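Local coordinates for protein putative phosphatase (Clostridium difficile, PDB 3SD7) that probably hydrolyses phosphate esters as a phosphatase of the haloacid dehalogenase-like hydrolase family, though its natural substrate is not established, at residues 67-72 and 80-85; 48-53 and 95-100. All blocks are in the same frame, centred on the assembly; numbering follows the deposited sequence.

Both contacts lie on the same side of the chain's centre, in the helical part of the chain that follows strand 31-34 of the parallel sheet; the centre of each lies about 19 Å from the centre of the chain, and their centres are about 12 Å apart. They meet along helix 44-57: Phe70 CB of interaction 1 packs on Ile51 CD1 of interaction 2 at 3.6 Å, and Leu67 CD1 approaches Thr48 O at 3.4 Å. Interaction 1 lies, in sequence, between the two helices joined by interaction 2. The side chain of Tyr97 lies about 13 Å from the sodium ion held by Asp37 and Asp192, so interaction 2 does not touch the metal site.

Interaction 1. Residues 67-72 and 80-85; sequences LDQFIG and KEYYKF
Phe70 and Tyr82 reach each other through different first torsions: CG of Phe70 is anti to its own carbonyl carbon (chi1 -53°), whereas CG of Tyr82 is anti to the backbone N (chi1 -167°). The phenylalanine ring thereby drives its CZ end over the centre of one tyrosine face. This is a T-shaped (edge-to-face) pair with planes at 75°, and Phe70 CZ is 3.6 Å from Tyr82 CG. Tyr83, next along the chain from Tyr82, comes to the same phenyl ring at a slant, its centroid 5.7 Å from that of Phe70. Its hydroxyl end does the touching: Tyr83 OH lies 3.4 Å from Phe70 CE2 and 3.4 Å from Leu67 CD2. That hydroxyl is also hydrogen-bonded to Glu62 OE1, which fixes the polar end of the ring. Together the three rings form an aromatic cluster between the 3-10 segment 68-70 and residues 82-83, within the helical region that in many haloacid dehalogenase-like hydrolases forms a cap over the active site. Within it, Tyr82 CD2 lies over the centre of one Tyr83 face. Tyr83 also rests on Leu55 of helix 44-57. Gln69, exposed, flanks the cluster. Its CG sits over the centre of one Phe70 face, and its extended chain carries NE2 to 3.7 Å from Tyr82 CE1, with a weak hydrogen bond to Asn66 O. Past Tyr82 the backbone turns with positive phi at Lys84, whose NZ folds back to Tyr82 O at 3.0 Å, approaching from above the carbonyl plane.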
loop_
_atom_site.group_PDB
_atom_site.type_symbol
_atom_site.label_atom_id
_atom_site.label_comp_id
_atom_site.label_asym_id
_atom_site.label_seq_id
_atom_site.Cartn_x
_atom_site.Cartn_y
_atom_site.Cartn_z
ATOM N N LEU A 67 15.815 -1.076 -10.891
ATOM C CA LEU A 67 15.386 -0.260 -9.738
ATOM C C LEU A 67 14.174 -0.853 -9.036
ATOM O O LEU A 67 13.767 -0.370 -7.979
ATOM C CB LEU A 67 15.071 1.164 -10.200
ATOM C CG LEU A 67 16.220 1.855 -10.947
ATOM C CD1 LEU A 67 15.775 3.237 -11.425
ATOM C CD2 LEU A 67 17.467 1.961 -10.073
ATOM N N ASP A 68 13.596 -1.902 -9.613
ATOM C CA ASP A 68 12.441 -2.554 -9.011
ATOM C C ASP A 68 12.724 -3.010 -7.572
ATOM O O ASP A 68 11.846 -2.977 -6.719
ATOM C CB ASP A 68 12.011 -3.771 -9.830
ATOM C CG ASP A 68 11.382 -3.406 -11.193
ATOM O OD1 ASP A 68 11.064 -2.230 -11.451
ATOM O OD2 ASP A 68 11.184 -4.339 -11.998
ATOM N N GLN A 69 13.955 -3.442 -7.326
ATOM C CA GLN A 69 14.356 -3.918 -5.999
ATOM C C GLN A 69 14.368 -2.836 -4.926
ATOM O O GLN A 69 14.533 -3.137 -3.742
ATOM C CB GLN A 69 15.731 -4.584 -6.060
ATOM C CG GLN A 69 16.859 -3.673 -6.420
ATOM C CD GLN A 69 18.174 -4.405 -6.579
ATOM O OE1 GLN A 69 18.372 -5.486 -6.022
ATOM N NE2 GLN A 69 19.087 -3.812 -7.338
ATOM N N PHE A 70 14.179 -1.578 -5.330
ATOM C CA PHE A 70 14.177 -0.470 -4.379
ATOM C C PHE A 70 12.752 -0.023 -3.999
ATOM O O PHE A 70 12.567 0.973 -3.288
ATOM C CB PHE A 70 15.024 0.691 -4.898
ATOM C CG PHE A 70 16.433 0.290 -5.291
ATOM C CD1 PHE A 70 17.250 -0.399 -4.394
ATOM C CD2 PHE A 70 16.942 0.607 -6.540
ATOM C CE1 PHE A 70 18.536 -0.771 -4.732
ATOM C CE2 PHE A 70 18.242 0.238 -6.898
ATOM C CZ PHE A 70 19.039 -0.455 -5.984
ATOM N N ILE A 71 11.770 -0.772 -4.480
ATOM C CA ILE A 71 10.385 -0.600 -4.077
ATOM C C ILE A 71 10.228 -1.350 -2.757
ATOM O O ILE A 71 10.291 -2.595 -2.711
ATOM C CB ILE A 71 9.413 -1.158 -5.097
ATOM C CG1 ILE A 71 9.575 -0.456 -6.448
ATOM C CG2 ILE A 71 7.984 -0.968 -4.623
ATOM C CD1 ILE A 71 8.855 -1.188 -7.574
ATOM N N GLY A 72 10.050 -0.610 -1.671
ATOM C CA GLY A 72 9.932 -1.238 -0.354
ATOM C C GLY A 72 10.830 -0.632 0.696
ATOM O O GLY A 72 10.335 -0.065 1.680
ATOM N N LYS A 80 22.215 5.083 0.445
ATOM C CA LYS A 80 23.354 4.905 1.355
ATOM C C LYS A 80 23.965 3.491 1.263
ATOM O O LYS A 80 25.173 3.358 1.075
ATOM C CB LYS A 80 22.919 5.265 2.793
ATOM C CG LYS A 80 24.012 5.498 3.821
ATOM C CD LYS A 80 24.600 4.209 4.373
ATOM C CE LYS A 80 25.549 4.498 5.526
ATOM N NZ LYS A 80 26.130 3.241 6.073
ATOM N N GLU A 81 23.146 2.443 1.358
ATOM C CA GLU A 81 23.683 1.076 1.319
ATOM C C GLU A 81 24.001 0.538 -0.083
ATOM O O GLU A 81 24.947 -0.237 -0.242
ATOM C CB GLU A 81 22.770 0.081 2.049
ATOM C CG GLU A 81 22.459 0.435 3.503
ATOM C CD GLU A 81 21.937 -0.766 4.317
ATOM O OE1 GLU A 81 20.860 -0.638 4.925
ATOM O OE2 GLU A 81 22.598 -1.840 4.348
ATOM N N TYR A 82 23.217 0.917 -1.089
ATOM C CA TYR A 82 23.447 0.416 -2.441
ATOM C C TYR A 82 24.346 1.348 -3.236
ATOM O O TYR A 82 25.340 0.912 -3.809
ATOM C CB TYR A 82 22.131 0.219 -3.191
ATOM C CG TYR A 82 22.282 -0.576 -4.466
ATOM C CD1 TYR A 82 22.031 -1.949 -4.483
ATOM C CD2 TYR A 82 22.701 0.029 -5.644
ATOM C CE1 TYR A 82 22.179 -2.695 -5.645
ATOM C CE2 TYR A 82 22.862 -0.705 -6.815
ATOM C CZ TYR A 82 22.602 -2.071 -6.808
ATOM O OH TYR A 82 22.745 -2.790 -7.966
ATOM N N TYR A 83 23.994 2.629 -3.278
ATOM C CA TYR A 83 24.781 3.602 -4.051
ATOM C C TYR A 83 25.912 4.268 -3.256
ATOM O O TYR A 83 26.724 4.995 -3.826
ATOM C CB TYR A 83 23.856 4.619 -4.733
ATOM C CG TYR A 83 22.972 3.954 -5.764
ATOM C CD1 TYR A 83 23.469 3.621 -7.022
ATOM C CD2 TYR A 83 21.646 3.616 -5.470
ATOM C CE1 TYR A 83 22.671 2.994 -7.969
ATOM C CE2 TYR A 83 20.847 2.993 -6.407
ATOM C CZ TYR A 83 21.356 2.676 -7.650
ATOM O OH TYR A 83 20.551 2.040 -8.574
ATOM N N LYS A 84 25.963 4.005 -1.951
ATOM C CA LYS A 84 27.036 4.509 -1.077
ATOM C C LYS A 84 27.236 6.027 -1.117
ATOM O O LYS A 84 28.364 6.530 -1.098
ATOM C CB LYS A 84 28.323 3.742 -1.367
ATOM C CG LYS A 84 28.112 2.263 -1.142
ATOM C CD LYS A 84 29.256 1.420 -1.614
ATOM C CE LYS A 84 28.870 -0.050 -1.514
ATOM N NZ LYS A 84 27.646 -0.351 -2.316
ATOM N N PHE A 85 26.117 6.737 -1.158
ATOM C CA PHE A 85 26.096 8.194 -1.125
ATOM C C PHE A 85 26.282 8.632 0.322
ATOM O O PHE A 85 25.713 8.020 1.238
ATOM C CB PHE A 85 24.741 8.708 -1.629
ATOM C CG PHE A 85 24.557 8.635 -3.128
ATOM C CD1 PHE A 85 25.465 7.974 -3.949
ATOM C CD2 PHE A 85 23.407 9.143 -3.702
ATOM C CE1 PHE A 85 25.258 7.906 -5.321
ATOM C CE2 PHE A 85 23.194 9.062 -5.062
ATOM C CZ PHE A 85 24.121 8.441 -5.872
#

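Interaction 2. Residues 48-53 and 95-100; sequences TKSIQY and EKYREY
Lys96 meets Tyr53 through its backbone: Lys96 O lies in the plane of the tyrosine ring at its edge, 3.4 Å from Tyr53 CD2. One residue on, Tyr97 turns a ring face to Ser50. Ser50 CB sits 3.6 Å from the Tyr97 ring centroid and 25° off the normal, a CH-pi contact, and Ile51 CG1 reaches Tyr97 CD1 at 3.7 Å. The small serine is consistent with the close approach of Ser50 CA and Tyr97 CA, 4.8 Å, where segments 48-53 and 95-100, of helices 44-57 and 87-105, run with their directions 132° apart, nearer antiparallel than parallel, in the helical part that probably forms the cap of this haloacid dehalogenase-like fold. Glu99 forms a long salt bridge with Lys96, and its carboxylate comes loosely to the Tyr53 hydroxyl, with OE1 3.9 Å from OH. Tyr100, with CG anti to the backbone N (chi1 -179°), extends across helix 44-57. Its CB presses on Tyr53 CD2 at 3.4 Å, and the two rings meet obliquely. Ser50 OG, hydrogen-bonded to Gly46 O, stands at the Tyr100 ring edge, 3.2 Å from CD2. The Tyr100 hydroxyl rests against the aliphatic chain of Lys49 and hydrogen-bonds to Glu108, while the lysine ammonium pairs with Glu45.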
loop_
_atom_site.group_PDB
_atom_site.type_symbol
_atom_site.label_atom_id
_atom_site.label_comp_id
_atom_site.label_asym_id
_atom_site.label_seq_id
_atom_site.Cartn_x
_atom_site.Cartn_y
_atom_site.Cartn_z
ATOM N N THR A 48 10.115 3.789 -9.477
ATOM C CA THR A 48 11.360 3.526 -10.203
ATOM C C THR A 48 11.784 4.745 -11.044
ATOM O O THR A 48 12.978 5.085 -11.125
ATOM C CB THR A 48 11.269 2.245 -11.057
ATOM O OG1 THR A 48 10.172 2.352 -11.960
ATOM C CG2 THR A 48 11.068 1.006 -10.159
ATOM N N LYS A 49 10.826 5.431 -11.646
ATOM C CA LYS A 49 11.173 6.613 -12.449
ATOM C C LYS A 49 11.686 7.767 -11.583
ATOM O O LYS A 49 12.566 8.535 -12.023
ATOM C CB LYS A 49 10.022 7.044 -13.332
ATOM C CG LYS A 49 9.796 6.110 -14.479
ATOM C CD LYS A 49 8.704 6.592 -15.385
ATOM C CE LYS A 49 8.616 5.719 -16.626
ATOM N NZ LYS A 49 7.579 6.200 -17.560
ATOM N N SER A 50 11.159 7.879 -10.367
ATOM C CA SER A 50 11.603 8.904 -9.423
ATOM C C SER A 50 13.032 8.624 -8.998
ATOM O O SER A 50 13.851 9.539 -8.951
ATOM C CB SER A 50 10.691 8.984 -8.202
ATOM O OG SER A 50 9.367 9.334 -8.564
ATOM N N ILE A 51 13.341 7.357 -8.688
ATOM C CA ILE A 51 14.711 6.982 -8.348
ATOM C C ILE A 51 15.647 7.228 -9.530
ATOM O O ILE A 51 16.739 7.784 -9.364
ATOM C CB ILE A 51 14.810 5.495 -7.884
ATOM C CG1 ILE A 51 14.002 5.305 -6.608
ATOM C CG2 ILE A 51 16.272 5.113 -7.654
ATOM C CD1 ILE A 51 13.922 3.856 -6.094
ATOM N N GLN A 52 15.229 6.814 -10.725
ATOM C CA GLN A 52 16.023 6.996 -11.938
ATOM C C GLN A 52 16.365 8.470 -12.156
ATOM O O GLN A 52 17.513 8.829 -12.471
ATOM C CB GLN A 52 15.258 6.464 -13.157
ATOM C CG GLN A 52 16.067 6.428 -14.472
ATOM C CD GLN A 52 15.226 5.976 -15.653
ATOM O OE1 GLN A 52 14.167 6.534 -15.919
ATOM N NE2 GLN A 52 15.698 4.970 -16.367
ATOM N N TYR A 53 15.357 9.320 -11.996
ATOM C CA TYR A 53 15.527 10.760 -12.140
ATOM C C TYR A 53 16.541 11.299 -11.129
ATOM O O TYR A 53 17.380 12.152 -11.472
ATOM C CB TYR A 53 14.170 11.462 -11.967
ATOM C CG TYR A 53 14.243 12.971 -11.941
ATOM C CD1 TYR A 53 14.334 13.703 -13.122
ATOM C CD2 TYR A 53 14.193 13.671 -10.734
ATOM C CE1 TYR A 53 14.387 15.087 -13.105
ATOM C CE2 TYR A 53 14.241 15.068 -10.708
ATOM C CZ TYR A 53 14.340 15.762 -11.896
ATOM O OH TYR A 53 14.392 17.139 -11.882
ATOM N N GLU A 95 15.694 14.427 -2.138
ATOM C CA GLU A 95 14.994 15.625 -2.582
ATOM C C GLU A 95 14.646 15.526 -4.068
ATOM O O GLU A 95 13.535 15.895 -4.472
ATOM C CB GLU A 95 15.827 16.894 -2.298
ATOM C CG GLU A 95 15.061 18.233 -2.452
ATOM C CD GLU A 95 14.887 18.720 -3.903
ATOM O OE1 GLU A 95 15.553 18.181 -4.817
ATOM O OE2 GLU A 95 14.098 19.671 -4.120
ATOM N N LYS A 96 15.586 15.033 -4.876
ATOM C CA LYS A 96 15.351 14.898 -6.319
ATOM C C LYS A 96 14.259 13.866 -6.593
ATOM O O LYS A 96 13.413 14.063 -7.474
ATOM C CB LYS A 96 16.638 14.550 -7.056
ATOM C CG LYS A 96 17.689 15.653 -6.989
ATOM C CD LYS A 96 17.226 16.895 -7.708
ATOM C CE LYS A 96 18.179 18.054 -7.490
ATOM N NZ LYS A 96 17.707 19.271 -8.186
ATOM N N TYR A 97 14.289 12.765 -5.842
ATOM C CA TYR A 97 13.249 11.747 -5.938
ATOM C C TYR A 97 11.873 12.384 -5.685
ATOM O O TYR A 97 10.941 12.224 -6.476
ATOM C CB TYR A 97 13.498 10.642 -4.909
ATOM C CG TYR A 97 12.343 9.667 -4.779
ATOM C CD1 TYR A 97 12.390 8.425 -5.380
ATOM C CD2 TYR A 97 11.189 10.009 -4.065
ATOM C CE1 TYR A 97 11.335 7.526 -5.264
ATOM C CE2 TYR A 97 10.113 9.106 -3.951
ATOM C CZ TYR A 97 10.202 7.880 -4.559
ATOM O OH TYR A 97 9.168 6.970 -4.462
ATOM N N ARG A 98 11.765 13.107 -4.573
ATOM C CA ARG A 98 10.506 13.742 -4.179
ATOM C C ARG A 98 10.010 14.740 -5.213
ATOM O O ARG A 98 8.811 14.818 -5.481
ATOM C CB ARG A 98 10.656 14.416 -2.821
ATOM C CG ARG A 98 10.881 13.415 -1.698
ATOM C CD ARG A 98 10.962 14.111 -0.356
ATOM N NE ARG A 98 11.042 13.165 0.758
ATOM C CZ ARG A 98 11.054 13.517 2.044
ATOM N NH1 ARG A 98 10.990 14.800 2.395
ATOM N NH2 ARG A 98 11.125 12.583 2.986
ATOM N N GLU A 99 10.942 15.487 -5.795
ATOM C CA GLU A 99 10.622 16.452 -6.828
ATOM C C GLU A 99 9.933 15.752 -8.000
ATOM O O GLU A 99 8.859 16.175 -8.435
ATOM C CB GLU A 99 11.898 17.174 -7.288
ATOM C CG GLU A 99 11.687 18.175 -8.401
ATOM C CD GLU A 99 12.942 18.961 -8.739
ATOM O OE1 GLU A 99 14.035 18.616 -8.238
ATOM O OE2 GLU A 99 12.827 19.936 -9.509
ATOM N N TYR A 100 10.539 14.675 -8.500
ATOM C CA TYR A 100 9.949 13.950 -9.622
ATOM C C TYR A 100 8.651 13.254 -9.199
ATOM O O TYR A 100 7.697 13.180 -9.969
ATOM C CB TYR A 100 10.921 12.904 -10.209
ATOM C CG TYR A 100 10.319 12.157 -11.391
ATOM C CD1 TYR A 100 10.594 12.535 -12.702
ATOM C CD2 TYR A 100 9.429 11.101 -11.189
ATOM C CE1 TYR A 100 10.016 11.861 -13.775
ATOM C CE2 TYR A 100 8.854 10.428 -12.247
ATOM C CZ TYR A 100 9.145 10.812 -13.536
ATOM O OH TYR A 100 8.551 10.128 -14.568
#